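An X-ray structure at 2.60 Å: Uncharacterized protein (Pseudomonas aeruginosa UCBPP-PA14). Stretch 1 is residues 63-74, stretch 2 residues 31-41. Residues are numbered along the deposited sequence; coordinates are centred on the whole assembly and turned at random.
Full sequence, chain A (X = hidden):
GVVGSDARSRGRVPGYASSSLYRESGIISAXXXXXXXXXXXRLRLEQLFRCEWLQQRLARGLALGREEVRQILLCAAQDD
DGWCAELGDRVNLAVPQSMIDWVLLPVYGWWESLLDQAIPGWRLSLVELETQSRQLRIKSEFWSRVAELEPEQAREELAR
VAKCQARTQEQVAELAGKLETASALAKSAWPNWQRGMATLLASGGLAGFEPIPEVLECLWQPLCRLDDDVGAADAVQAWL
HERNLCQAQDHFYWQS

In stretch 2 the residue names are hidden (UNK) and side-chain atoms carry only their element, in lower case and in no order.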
# COMPACT_ATOMS: atom_id res chain seq x y z
N ALA A 63 -1.85 -6.25 9.60
CA ALA A 63 -0.66 -6.58 8.83
C ALA A 63 0.27 -7.55 9.54
O ALA A 63 0.46 -7.46 10.75
CB ALA A 63 0.09 -5.30 8.49
N LEU A 64 0.88 -8.47 8.79
CA LEU A 64 1.82 -9.42 9.37
C LEU A 64 3.15 -8.77 9.73
O LEU A 64 3.59 -7.83 9.06
CB LEU A 64 2.08 -10.58 8.40
CG LEU A 64 0.87 -11.26 7.77
CD1 LEU A 64 1.32 -12.48 7.01
CD2 LEU A 64 -0.14 -11.64 8.83
N GLY A 65 3.80 -9.29 10.77
CA GLY A 65 5.13 -8.84 11.15
C GLY A 65 6.10 -9.99 11.10
O GLY A 65 5.78 -11.05 10.58
N ARG A 66 7.30 -9.79 11.64
CA ARG A 66 8.32 -10.84 11.59
C ARG A 66 7.81 -12.15 12.16
O ARG A 66 8.02 -13.22 11.58
CB ARG A 66 9.58 -10.42 12.34
CG ARG A 66 10.46 -9.41 11.62
CD ARG A 66 11.78 -9.28 12.36
NE ARG A 66 11.60 -9.40 13.81
CZ ARG A 66 12.54 -9.82 14.65
NH1 ARG A 66 13.73 -10.18 14.20
NH2 ARG A 66 12.27 -9.90 15.95
N GLU A 67 7.15 -12.07 13.32
CA GLU A 67 6.73 -13.27 14.04
C GLU A 67 5.61 -14.00 13.32
O GLU A 67 5.62 -15.22 13.22
CB GLU A 67 6.32 -12.91 15.47
CG GLU A 67 6.00 -14.11 16.36
CD GLU A 67 7.14 -15.11 16.44
OE1 GLU A 67 8.27 -14.77 16.04
OE2 GLU A 67 6.90 -16.24 16.92
N GLU A 68 4.64 -13.25 12.82
CA GLU A 68 3.56 -13.85 12.06
C GLU A 68 4.14 -14.62 10.89
O GLU A 68 3.73 -15.75 10.62
CB GLU A 68 2.57 -12.80 11.58
CG GLU A 68 1.65 -12.27 12.66
CD GLU A 68 2.39 -11.52 13.76
OE1 GLU A 68 3.22 -10.62 13.44
OE2 GLU A 68 2.13 -11.83 14.94
N VAL A 69 5.11 -14.04 10.19
CA VAL A 69 5.75 -14.77 9.10
C VAL A 69 6.43 -16.04 9.61
O VAL A 69 6.21 -17.13 9.06
CB VAL A 69 6.76 -13.92 8.32
CG1 VAL A 69 7.53 -14.80 7.35
CG2 VAL A 69 6.05 -12.81 7.58
N ARG A 70 7.24 -15.93 10.66
CA ARG A 70 7.94 -17.09 11.19
C ARG A 70 6.97 -18.21 11.56
O ARG A 70 7.17 -19.36 11.17
CB ARG A 70 8.83 -16.74 12.38
CG ARG A 70 10.00 -17.70 12.54
CD ARG A 70 10.73 -17.53 13.87
NE ARG A 70 10.26 -18.47 14.89
CZ ARG A 70 9.72 -18.10 16.05
NH1 ARG A 70 9.59 -16.81 16.33
NH2 ARG A 70 9.32 -19.01 16.92
N GLN A 71 5.92 -17.86 12.31
CA GLN A 71 4.92 -18.83 12.75
C GLN A 71 4.28 -19.55 11.58
O GLN A 71 4.06 -20.76 11.63
CB GLN A 71 3.85 -18.16 13.61
CG GLN A 71 4.29 -17.91 15.05
CD GLN A 71 4.58 -19.19 15.82
OE1 GLN A 71 3.75 -20.11 15.85
NE2 GLN A 71 5.75 -19.26 16.44
N ILE A 72 3.97 -18.81 10.53
CA ILE A 72 3.46 -19.42 9.31
C ILE A 72 4.41 -20.51 8.84
O ILE A 72 4.02 -21.66 8.67
CB ILE A 72 3.28 -18.38 8.20
CG1 ILE A 72 2.14 -17.44 8.55
CG2 ILE A 72 3.01 -19.07 6.88
CD1 ILE A 72 1.99 -16.28 7.61
N LEU A 73 5.67 -20.14 8.64
CA LEU A 73 6.68 -21.09 8.18
C LEU A 73 6.82 -22.27 9.15
O LEU A 73 7.07 -23.40 8.74
CB LEU A 73 8.04 -20.41 7.98
CG LEU A 73 8.09 -19.33 6.90
CD1 LEU A 73 9.53 -18.98 6.61
CD2 LEU A 73 7.40 -19.78 5.62
N LEU A 74 6.65 -21.98 10.43
CA LEU A 74 6.79 -22.98 11.46
C LEU A 74 5.67 -24.01 11.33
O LEU A 74 5.90 -25.18 11.02
CB LEU A 74 6.73 -22.32 12.83
CG LEU A 74 7.22 -23.13 14.03
CD1 LEU A 74 8.51 -23.85 13.69
CD2 LEU A 74 7.41 -22.22 15.22
N UNK A 31 7.87 -7.74 0.04
CA UNK A 31 9.01 -8.43 0.64
C UNK A 31 8.56 -9.74 1.29
O UNK A 31 9.16 -10.80 1.06
c UNK A 31 11.60 -7.14 3.23
c UNK A 31 11.07 -7.96 2.06
n UNK A 31 9.39 -7.98 6.05
n UNK A 31 10.76 -9.35 4.82
c UNK A 31 9.67 -7.53 1.67
c UNK A 31 10.27 -8.14 5.07
n UNK A 31 10.65 -7.09 4.33
N UNK A 32 7.52 -9.67 2.12
CA UNK A 32 7.06 -10.83 2.87
C UNK A 32 6.54 -11.93 1.97
O UNK A 32 6.90 -13.10 2.13
c UNK A 32 6.51 -9.61 5.01
c UNK A 32 5.41 -9.07 5.90
o UNK A 32 4.36 -8.63 5.41
n UNK A 32 5.63 -9.11 7.21
c UNK A 32 5.98 -10.45 3.87
N UNK A 33 5.71 -11.55 1.01
CA UNK A 33 5.16 -12.51 0.06
C UNK A 33 6.27 -13.29 -0.66
O UNK A 33 6.16 -14.49 -0.84
c UNK A 33 3.08 -12.07 -3.14
c UNK A 33 2.19 -13.12 -1.06
c UNK A 33 4.28 -11.80 -0.96
c UNK A 33 3.44 -12.73 -1.83
N UNK A 34 7.34 -12.61 -1.05
CA UNK A 34 8.41 -13.27 -1.79
C UNK A 34 9.06 -14.37 -0.97
O UNK A 34 9.46 -15.41 -1.51
c UNK A 34 9.46 -12.25 -2.24
N UNK A 35 9.18 -14.15 0.33
CA UNK A 35 9.83 -15.11 1.19
C UNK A 35 8.91 -16.31 1.35
O UNK A 35 9.34 -17.46 1.28
c UNK A 35 10.95 -14.63 4.90
c UNK A 35 10.68 -15.42 3.62
c UNK A 35 11.92 -16.16 3.15
c UNK A 35 10.13 -14.48 2.55
N UNK A 36 7.64 -16.02 1.57
CA UNK A 36 6.63 -17.04 1.71
C UNK A 36 6.54 -17.88 0.44
O UNK A 36 6.42 -19.10 0.51
c UNK A 36 5.19 -15.70 3.37
c UNK A 36 5.37 -16.67 4.52
c UNK A 36 5.27 -16.43 2.04
c UNK A 36 3.88 -14.95 3.50
N UNK A 37 6.60 -17.24 -0.72
CA UNK A 37 6.48 -17.97 -1.97
C UNK A 37 7.63 -18.94 -2.15
O UNK A 37 7.47 -20.01 -2.71
c UNK A 37 6.37 -17.03 -3.16
o UNK A 37 5.80 -14.84 -4.85
n UNK A 37 3.63 -15.39 -5.04
c UNK A 37 4.83 -15.51 -4.49
c UNK A 37 4.96 -16.53 -3.37
N UNK A 38 8.80 -18.55 -1.67
CA UNK A 38 9.99 -19.39 -1.83
C UNK A 38 9.95 -20.58 -0.87
O UNK A 38 10.39 -21.68 -1.22
n UNK A 38 13.00 -19.11 -3.98
c UNK A 38 12.78 -20.04 -2.89
c UNK A 38 13.23 -19.47 -5.24
c UNK A 38 11.25 -18.55 -1.60
n UNK A 38 13.43 -18.56 -6.18
c UNK A 38 12.52 -19.35 -1.56
n UNK A 38 13.27 -20.75 -5.56
N UNK A 39 9.41 -20.36 0.33
CA UNK A 39 9.51 -21.34 1.40
C UNK A 39 8.34 -22.32 1.43
O UNK A 39 8.50 -23.49 1.79
c UNK A 39 10.83 -19.70 2.81
se UNK A 39 12.51 -20.59 2.31
c UNK A 39 9.66 -20.64 2.75
c UNK A 39 13.44 -19.06 1.57
N UNK A 40 7.17 -21.82 1.05
CA UNK A 40 5.96 -22.63 1.04
C UNK A 40 5.67 -23.16 -0.35
O UNK A 40 5.67 -22.41 -1.32
c UNK A 40 5.14 -22.61 3.85
c UNK A 40 4.77 -21.80 1.52
c UNK A 40 4.75 -21.42 3.00
c UNK A 40 3.36 -20.93 3.40
N UNK A 41 5.42 -24.48 -0.44
CA UNK A 41 4.93 -25.17 -1.63
C UNK A 41 3.66 -24.50 -2.12
O UNK A 41 2.91 -23.98 -1.31
c UNK A 41 5.60 -25.39 0.71
c UNK A 41 4.57 -26.56 -1.09
c UNK A 41 5.43 -26.74 0.11

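Position 31 carries seven side-chain atoms: three carbons, a nitrogen, then a carbon bearing two more nitrogens. Its CA-to-CB bond points sideways; its end comes nearer to stretch 1 but makes no contact. That guanidinium pattern is arginine, Arg31.

Position 32 has three carbons in a row, the third carrying one oxygen and one nitrogen. The CA-to-CB bond points toward stretch 1. Its side-chain nitrogen lies 3.0 Å from Leu64 O. Two carbons ending in an amide carbon make this glutamine, Gln32. The amide nitrogen, NE2, donates to Leu64 O, which can only accept. The N-H...O angle of 172° makes this a nearly straight hydrogen bond. NE2 also lies 3.7 Å from Val69 CG2. OE1 is hydrogen-bonded to a residue just outside the stretches.

Position 33 has four carbons, forked at the second. It is out of reach of stretch 1. This is leucine, Leu33.

Position 34 has one carbon, the CB, and is also out of reach. It is alanine, Ala34.

Position 35 again has four carbons forked at the second, and its CA-to-CB bond points toward stretch 1. One branch end lies 4.2 Å from Val69 CG1. This is Leu35, and the touching atom is CD2.

Position 36 shows the same four-carbon fork. The CA-to-CB bond points sideways, but the end of the side chain comes nearer. One terminal carbon lies 3.9 Å from Leu73 CD2, 4.0 Å from Val69 CG1 and 4.1 Å from Ile72 CG2. This is Leu36, and the shared atom is CD2. Its chi1 is m and its chi2 is t.

Position 37 has three carbons, the third with one oxygen and one nitrogen. It is exposed and out of reach. It is glutamine, Gln37.

Position 38 has three carbons, a nitrogen, and a carbon bearing two nitrogens. It does not reach stretch 1. It is arginine, Arg38; its NH1 and NH2 are hydrogen-bonded elsewhere in the structure.

Position 39 has two carbons, a selenium and a final carbon, unbranched. Its CB lies 3.8 Å from Leu73 CD2, while the end of the side chain leads away. This is selenomethionine, Met39.

Position 40 has four carbons forked at the second. Its terminal carbons approach Ile72 and Leu73. It is leucine, Leu40, with CD1 4.0 Å from Ile72 CG2 and CD2 4.0 Å from Leu73 CD2. It is the first residue after the helix to leave helical phi/psi.

Position 41 has three carbons closing a ring onto the backbone nitrogen. It is out of reach. It is proline, Pro41, at an N-cap position.

The two helices run nearly parallel, at 11°, with axes 11.1 Å apart at closest approach. Val69, Ile72 and Leu73 pack against Leu35, Leu36, Met39 and Leu40. The Gln32 NE2 to Leu64 O hydrogen bond ties the loop before helix 66-74 to helix 31-39, beside this apolar seam. The contact buries 446 Å², both sides summed.

Stretch 2 31-41: RQLALLQRMLP
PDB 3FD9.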